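Local coordinates for phage-like element PBSX protein XepA (Bacillus subtilis, PDB 6IA5), which is a pentameric protein of a prophage lytic cassette that probably binds the cytoplasmic membrane, though it does not seem to take part in host cell lysis, at the interface of chains A and B and the interface of chains A and C. Sequence-based numbering; all coordinates share one arbitrary frame. Chains: chain A/B/C, Phage-like element PBSX protein XepA.

Contact 1: the interface of chains A and B. Residues chain A 153-154, 156; chain B 154-158.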
loop_
_atom_site.group_PDB
_atom_site.type_symbol
_atom_site.label_atom_id
_atom_site.label_comp_id
_atom_site.label_asym_id
_atom_site.label_seq_id
_atom_site.Cartn_x
_atom_site.Cartn_y
_atom_site.Cartn_z
ATOM N N PRO A 153 -9.774 -4.242 -3.908
ATOM C CA PRO A 153 -8.533 -3.901 -3.221
ATOM C C PRO A 153 -7.388 -4.286 -4.152
ATOM O O PRO A 153 -7.496 -5.243 -4.901
ATOM C CB PRO A 153 -8.551 -4.817 -1.984
ATOM C CG PRO A 153 -10.024 -5.054 -1.734
ATOM C CD PRO A 153 -10.637 -5.139 -3.121
ATOM N N LEU A 154 -6.296 -3.521 -4.123
ATOM C CA LEU A 154 -5.064 -3.940 -4.771
ATOM C C LEU A 154 -4.348 -4.917 -3.844
ATOM O O LEU A 154 -4.267 -4.706 -2.635
ATOM C CB LEU A 154 -4.206 -2.696 -5.024
ATOM C CG LEU A 154 -4.906 -1.616 -5.861
ATOM C CD1 LEU A 154 -4.025 -0.401 -6.084
ATOM C CD2 LEU A 154 -5.428 -2.179 -7.182
ATOM N N ILE A 156 -0.887 -6.006 -2.553
ATOM C CA ILE A 156 0.360 -5.281 -2.395
ATOM C C ILE A 156 1.401 -6.222 -1.805
ATOM O O ILE A 156 1.071 -7.223 -1.179
ATOM C CB ILE A 156 0.198 -3.973 -1.591
ATOM C CG1 ILE A 156 -0.309 -4.201 -0.165
ATOM C CG2 ILE A 156 -0.632 -2.964 -2.358
ATOM C CD1 ILE A 156 0.793 -4.471 0.818
ATOM N N LEU B 154 -6.483 4.404 -2.073
ATOM C CA LEU B 154 -6.694 3.090 -2.657
ATOM C C LEU B 154 -6.923 2.093 -1.524
ATOM O O LEU B 154 -6.209 2.121 -0.521
ATOM C CB LEU B 154 -5.450 2.705 -3.460
ATOM C CG LEU B 154 -4.992 3.729 -4.499
ATOM C CD1 LEU B 154 -3.771 3.216 -5.251
ATOM C CD2 LEU B 154 -6.128 4.055 -5.469
ATOM N N GLN B 155 -7.918 1.216 -1.684
ATOM C CA GLN B 155 -8.094 0.076 -0.803
ATOM C C GLN B 155 -7.062 -0.983 -1.166
ATOM O O GLN B 155 -6.939 -1.346 -2.332
ATOM C CB GLN B 155 -9.485 -0.509 -1.025
ATOM C CG GLN B 155 -10.584 0.471 -0.678
ATOM C CD GLN B 155 -10.938 0.245 0.768
ATOM O OE1 GLN B 155 -11.143 -0.891 1.199
ATOM N NE2 GLN B 155 -11.013 1.325 1.534
ATOM N N ILE B 156 -6.312 -1.448 -0.168
ATOM C CA ILE B 156 -5.288 -2.447 -0.404
ATOM C C ILE B 156 -5.561 -3.627 0.514
ATOM O O ILE B 156 -6.193 -3.488 1.557
ATOM C CB ILE B 156 -3.845 -1.899 -0.283
ATOM C CG1 ILE B 156 -3.512 -1.376 1.111
ATOM C CG2 ILE B 156 -3.554 -0.865 -1.363
ATOM C CD1 ILE B 156 -2.991 -2.441 2.019
ATOM N N ASP B 157 -5.103 -4.799 0.074
ATOM C CA ASP B 157 -5.233 -6.025 0.831
ATOM C C ASP B 157 -3.916 -6.794 0.726
ATOM O O ASP B 157 -3.029 -6.506 -0.084
ATOM C CB ASP B 157 -6.559 -6.754 0.566
ATOM C CG ASP B 157 -6.416 -8.086 -0.134
ATOM O OD1 ASP B 157 -5.395 -8.274 -0.826
ATOM O OD2 ASP B 157 -7.305 -8.939 0.052
ATOM N N PHE B 158 -3.760 -7.713 1.674
ATOM C CA PHE B 158 -2.507 -8.430 1.851
ATOM C C PHE B 158 -2.728 -9.868 1.395
ATOM O O PHE B 158 -3.838 -10.395 1.500
ATOM C CB PHE B 158 -2.060 -8.366 3.317
ATOM C CG PHE B 158 -2.172 -6.994 3.937
ATOM C CD1 PHE B 158 -1.216 -6.020 3.664
ATOM C CD2 PHE B 158 -3.255 -6.660 4.750
ATOM C CE1 PHE B 158 -1.325 -4.751 4.208
ATOM C CE2 PHE B 158 -3.385 -5.376 5.253
ATOM C CZ PHE B 158 -2.420 -4.428 4.985
#
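Strand 154-158 of chain A, with A:Pro153 just ahead of it, runs beside strand 154-158 of chain B as a parallel beta-bridge pairing between two subunits of the XepA pentamer. The strands are out of step by two residues: A:Leu154 is bridged to B:Ile156, and A:Ile156 to B:Phe158. Both polar backbone atoms of A:Leu154 are used. Its N donates to B:Gln155 O at 2.9 Å, and its O accepts from B:Asp157 N at 2.8 Å, with 164° at the hydrogen. Farther along, A:Ile156 N makes a weak bond to B:Asp157 O. Strand alternation sends the leucines and isoleucines to one side, where their branched aliphatic chains line the seam with methyl groups. The two leucines meet methyl to methyl, CD1 to CD1, at 3.7 Å. A:Ile156 and B:Ile156 cross obliquely, touching through their CG2 methyls at 3.7 Å. The chi1 of 61° on A:Ile156 sets CG1 between the backbone N and the carbonyl carbon; its side chain and that of B:Phe158 lie side by side, and A:Ile156 CD1 meets the CD1-CE1 rim of the ring, 3.8 Å from B:Phe158 CD1. The other side of the strands carries B:Gln155 and B:Asp157. There A:Pro153, which has no N-H to give to a sheet and suits the position just before a strand, lays its ring CB 3.8 Å from B:Asp157 CB.

Contact 2: the interface of chains A and C. Residues chain A 22-23, 28, 30; chain C 36, 39-40, 139.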
loop_
_atom_site.group_PDB
_atom_site.type_symbol
_atom_site.label_atom_id
_atom_site.label_comp_id
_atom_site.label_asym_id
_atom_site.label_seq_id
_atom_site.Cartn_x
_atom_site.Cartn_y
_atom_site.Cartn_z
ATOM N N TYR A 22 -16.529 -4.959 -34.486
ATOM C CA TYR A 22 -16.664 -5.793 -33.295
ATOM C C TYR A 22 -18.141 -5.930 -32.935
ATOM O O TYR A 22 -18.989 -5.320 -33.577
ATOM C CB TYR A 22 -15.806 -5.258 -32.138
ATOM C CG TYR A 22 -16.304 -4.000 -31.459
ATOM C CD1 TYR A 22 -16.255 -2.758 -32.091
ATOM C CD2 TYR A 22 -16.809 -4.041 -30.164
ATOM C CE1 TYR A 22 -16.698 -1.597 -31.454
ATOM C CE2 TYR A 22 -17.281 -2.896 -29.534
ATOM C CZ TYR A 22 -17.198 -1.663 -30.155
ATOM O OH TYR A 22 -17.655 -0.550 -29.475
ATOM N N ARG A 23 -18.401 -6.721 -31.889
ATOM C CA ARG A 23 -19.707 -7.227 -31.494
ATOM C C ARG A 23 -20.044 -8.446 -32.357
ATOM O O ARG A 23 -19.427 -8.677 -33.402
ATOM C CB ARG A 23 -20.779 -6.134 -31.432
ATOM C CG ARG A 23 -20.400 -4.928 -30.583
ATOM C CD ARG A 23 -21.576 -4.011 -30.295
ATOM N NE ARG A 23 -21.116 -2.753 -29.715
ATOM C CZ ARG A 23 -20.851 -2.569 -28.418
ATOM N NH1 ARG A 23 -21.161 -3.495 -27.516
ATOM N NH2 ARG A 23 -20.275 -1.456 -28.031
ATOM N N ASP A 28 -20.329 -2.859 -35.213
ATOM C CA ASP A 28 -19.803 -1.708 -34.505
ATOM C C ASP A 28 -18.357 -1.539 -34.946
ATOM O O ASP A 28 -17.781 -2.473 -35.499
ATOM C CB ASP A 28 -20.014 -1.828 -32.982
ATOM C CG ASP A 28 -20.071 -0.491 -32.253
ATOM O OD1 ASP A 28 -19.749 0.541 -32.869
ATOM O OD2 ASP A 28 -20.438 -0.484 -31.069
ATOM N N VAL A 30 -14.269 0.340 -34.130
ATOM C CA VAL A 30 -13.366 0.931 -33.153
ATOM C C VAL A 30 -12.038 1.215 -33.868
ATOM O O VAL A 30 -11.602 0.411 -34.687
ATOM C CB VAL A 30 -13.181 0.014 -31.914
ATOM C CG1 VAL A 30 -12.592 -1.364 -32.281
ATOM C CG2 VAL A 30 -12.306 0.665 -30.849
ATOM N N LEU C 36 -13.270 1.658 -26.102
ATOM C CA LEU C 36 -14.506 0.996 -26.529
ATOM C C LEU C 36 -15.315 0.491 -25.337
ATOM O O LEU C 36 -16.511 0.244 -25.495
ATOM C CB LEU C 36 -14.221 -0.135 -27.529
ATOM C CG LEU C 36 -13.728 -1.483 -26.968
ATOM C CD1 LEU C 36 -13.709 -2.542 -28.076
ATOM C CD2 LEU C 36 -12.333 -1.393 -26.316
ATOM N N VAL C 39 -18.469 2.428 -24.796
ATOM C CA VAL C 39 -19.513 2.338 -25.805
ATOM C C VAL C 39 -20.493 1.249 -25.367
ATOM O O VAL C 39 -20.093 0.275 -24.745
ATOM C CB VAL C 39 -18.921 2.078 -27.208
ATOM C CG1 VAL C 39 -20.006 1.983 -28.279
ATOM C CG2 VAL C 39 -17.925 3.150 -27.601
ATOM N N ALA C 40 -21.780 1.405 -25.689
ATOM C CA ALA C 40 -22.746 0.354 -25.412
ATOM C C ALA C 40 -23.592 0.074 -26.657
ATOM O O ALA C 40 -23.743 0.931 -27.528
ATOM C CB ALA C 40 -23.597 0.749 -24.222
ATOM N N VAL C 139 -18.568 -3.901 -24.027
ATOM C CA VAL C 139 -17.467 -4.867 -24.044
ATOM C C VAL C 139 -16.154 -4.089 -24.030
ATOM O O VAL C 139 -16.126 -2.913 -24.396
ATOM C CB VAL C 139 -17.533 -5.790 -25.277
ATOM C CG1 VAL C 139 -18.743 -6.716 -25.214
ATOM C CG2 VAL C 139 -17.524 -4.984 -26.587
HETATM O O HOH W 1 -18.567 -1.618 -25.772
HETATM O O HOH W 2 -22.674 1.012 -30.322
#
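The oxygen of water 1 is gripped from both subunits at a pentamer interface, where strands 20-22 and 28-35 of chain A meet the 3-10 helix 36-38 and strand 133-140 of chain C. It bridges A:Arg23 NH2, at 2.8 Å, to C:Leu36 O at 2.8 Å, C:Val39 O at 2.6 Å and C:Val139 N at 2.9 Å; C:Val139 O is a longer partner. One water cannot donate to three carbonyls at once, so these bonds are probably shared or alternate, that to C:Val139 O weighing least. Arginine, long and rich in N-H groups, suits this task. A:Asp28 fixes the turn of its guanidinium: OD2 takes the NE hydrogen at 2.7 Å through the anti lone pair, a salt bridge within chain A. One guanidinium face rests on A:Tyr22 CE2, the other on the carbonyl carbon of C:Ala40. The tyrosine ring, brought over by a chi1 of 73°, lies between A:Asp28 CB and C:Leu36 CD1, both toward the rim. In its plane, C:Val139 CG2 abuts the edge, 3.6 Å from A:Tyr22 CE2. Tyrosine offers leucine and valine a flat apolar ring, while its OH lies against C:Val39. Water 2 links A:Asp28 OD2 to C:Ala40 O, 3.0 Å from the latter.

Contact 3: the interface of chains A and B. Residues chain A 202, 204, 248, 276; chain B 220-223, 226.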
loop_
_atom_site.group_PDB
_atom_site.type_symbol
_atom_site.label_atom_id
_atom_site.label_comp_id
_atom_site.label_asym_id
_atom_site.label_seq_id
_atom_site.Cartn_x
_atom_site.Cartn_y
_atom_site.Cartn_z
ATOM N N LEU A 202 14.556 6.219 32.687
ATOM C CA LEU A 202 15.821 6.197 33.396
ATOM C C LEU A 202 16.251 7.637 33.650
ATOM O O LEU A 202 16.302 8.432 32.711
ATOM C CB LEU A 202 16.871 5.459 32.557
ATOM C CG LEU A 202 18.222 5.299 33.257
ATOM C CD1 LEU A 202 18.100 4.325 34.442
ATOM C CD2 LEU A 202 19.293 4.788 32.278
ATOM N N GLU A 204 19.075 10.237 35.373
ATOM C CA GLU A 204 20.416 10.442 35.886
ATOM C C GLU A 204 20.462 11.738 36.699
ATOM O O GLU A 204 19.940 12.760 36.263
ATOM C CB GLU A 204 21.439 10.488 34.747
ATOM C CG GLU A 204 22.850 10.262 35.265
ATOM C CD GLU A 204 23.990 10.435 34.279
ATOM O OE1 GLU A 204 23.695 10.413 33.041
ATOM O OE2 GLU A 204 25.165 10.576 34.766
ATOM N N ALA A 248 21.791 6.713 38.736
ATOM C CA ALA A 248 20.652 6.668 37.839
ATOM C C ALA A 248 19.558 5.814 38.466
ATOM O O ALA A 248 19.850 4.806 39.075
ATOM C CB ALA A 248 21.090 6.126 36.488
ATOM N N THR A 276 15.843 9.489 30.088
ATOM C CA THR A 276 15.421 8.912 28.828
ATOM C C THR A 276 14.189 8.067 29.101
ATOM O O THR A 276 14.240 7.159 29.941
ATOM C CB THR A 276 16.542 8.051 28.224
ATOM O OG1 THR A 276 17.713 8.871 28.079
ATOM C CG2 THR A 276 16.123 7.411 26.911
ATOM N N SER B 220 24.146 7.152 30.444
ATOM C CA SER B 220 22.881 7.811 30.198
ATOM C C SER B 220 23.168 9.179 29.562
ATOM O O SER B 220 24.097 9.318 28.780
ATOM C CB SER B 220 22.090 7.909 31.496
ATOM O OG SER B 220 20.773 8.434 31.249
ATOM N N VAL B 221 22.412 10.200 29.968
ATOM C CA VAL B 221 22.434 11.497 29.315
ATOM C C VAL B 221 23.746 12.243 29.576
ATOM O O VAL B 221 24.232 12.907 28.682
ATOM C CB VAL B 221 21.192 12.325 29.696
ATOM C CG1 VAL B 221 21.255 13.726 29.081
ATOM C CG2 VAL B 221 19.915 11.612 29.258
ATOM N N SER B 222 24.345 12.107 30.764
ATOM C CA SER B 222 25.513 12.914 31.086
ATOM C C SER B 222 26.750 12.447 30.328
ATOM O O SER B 222 27.687 13.219 30.171
ATOM C CB SER B 222 25.799 12.941 32.566
ATOM O OG SER B 222 26.506 11.774 32.961
ATOM N N GLY B 223 26.791 11.168 29.940
ATOM C CA GLY B 223 28.006 10.614 29.372
ATOM C C GLY B 223 28.959 10.031 30.414
ATOM O O GLY B 223 29.949 9.424 30.038
ATOM N N LEU B 226 27.983 4.764 34.640
ATOM C CA LEU B 226 27.158 4.404 35.787
ATOM C C LEU B 226 27.199 2.887 35.944
ATOM O O LEU B 226 27.041 2.158 34.963
ATOM C CB LEU B 226 25.723 4.841 35.511
ATOM C CG LEU B 226 25.533 6.354 35.336
ATOM C CD1 LEU B 226 24.377 6.650 34.369
ATOM C CD2 LEU B 226 25.348 7.054 36.683
HETATM O O HOH W 3 25.696 8.942 31.918
HETATM O O HOH W 4 19.921 7.546 29.019
#
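A:Glu204 reaches across a subunit interface of the pentamer, where strands 200-207, 247-252 and 271-278 of chain A face loop 220-223 and strand 225-227 of chain B; its CB lies 4.1 Å from B:Ser220 OG. A chi1 of -162° carries CG away from the backbone N, and the chain continues extended. CG passes B:Leu226 CD1 at 4.0 Å; that methyl also lies against CD of the glutamate and the small CB of A:Ala248, so the aliphatic stem has an apolar neighbour. The carboxylate then forks onto B:Ser222. OE1 accepts the backbone N of B:Ser222 at 2.9 Å, while OE2 accepts the hydroxyl OG at a short 2.5 Å. Because each oxygen is held by a donor of the same residue, rotation of the carboxylate is restricted; both donors stand on the syn side, 33° and 23° out of its plane. Serine suits this place because its hydroxyl lies close to its own N-H and the pair can serve one carboxylate. Water 3 adds a partner at OE1, 2.7 Å away, and is itself held by B:Ser220 N and B:Ser222 OG. A:Leu202 CD2 lies loosely, 4.1 Å from B:Ser220 OG. Water 4 joins B:Ser220 OG to A:Thr276, 2.7 Å from its hydroxyl OG1.

Measured between centres of C-alpha atoms, contact 1 lies about 31 Å from contact 2 and 45 Å from contact 3, while contacts 2 and 3 are about 74 Å apart. They share no residue. Contacts 1 and 3 join chain A to chain B, whereas contact 2 joins it to chain C, so chain A meets two different copies. Contact 2 uses mainly N-terminal elements, contact 3 strands and loops of the C-terminal part, and contact 1 the intervening strand 154-158. Subunits are thus held at points widely spaced along the chain, which probably keeps the elongated chains in register in the pentamer.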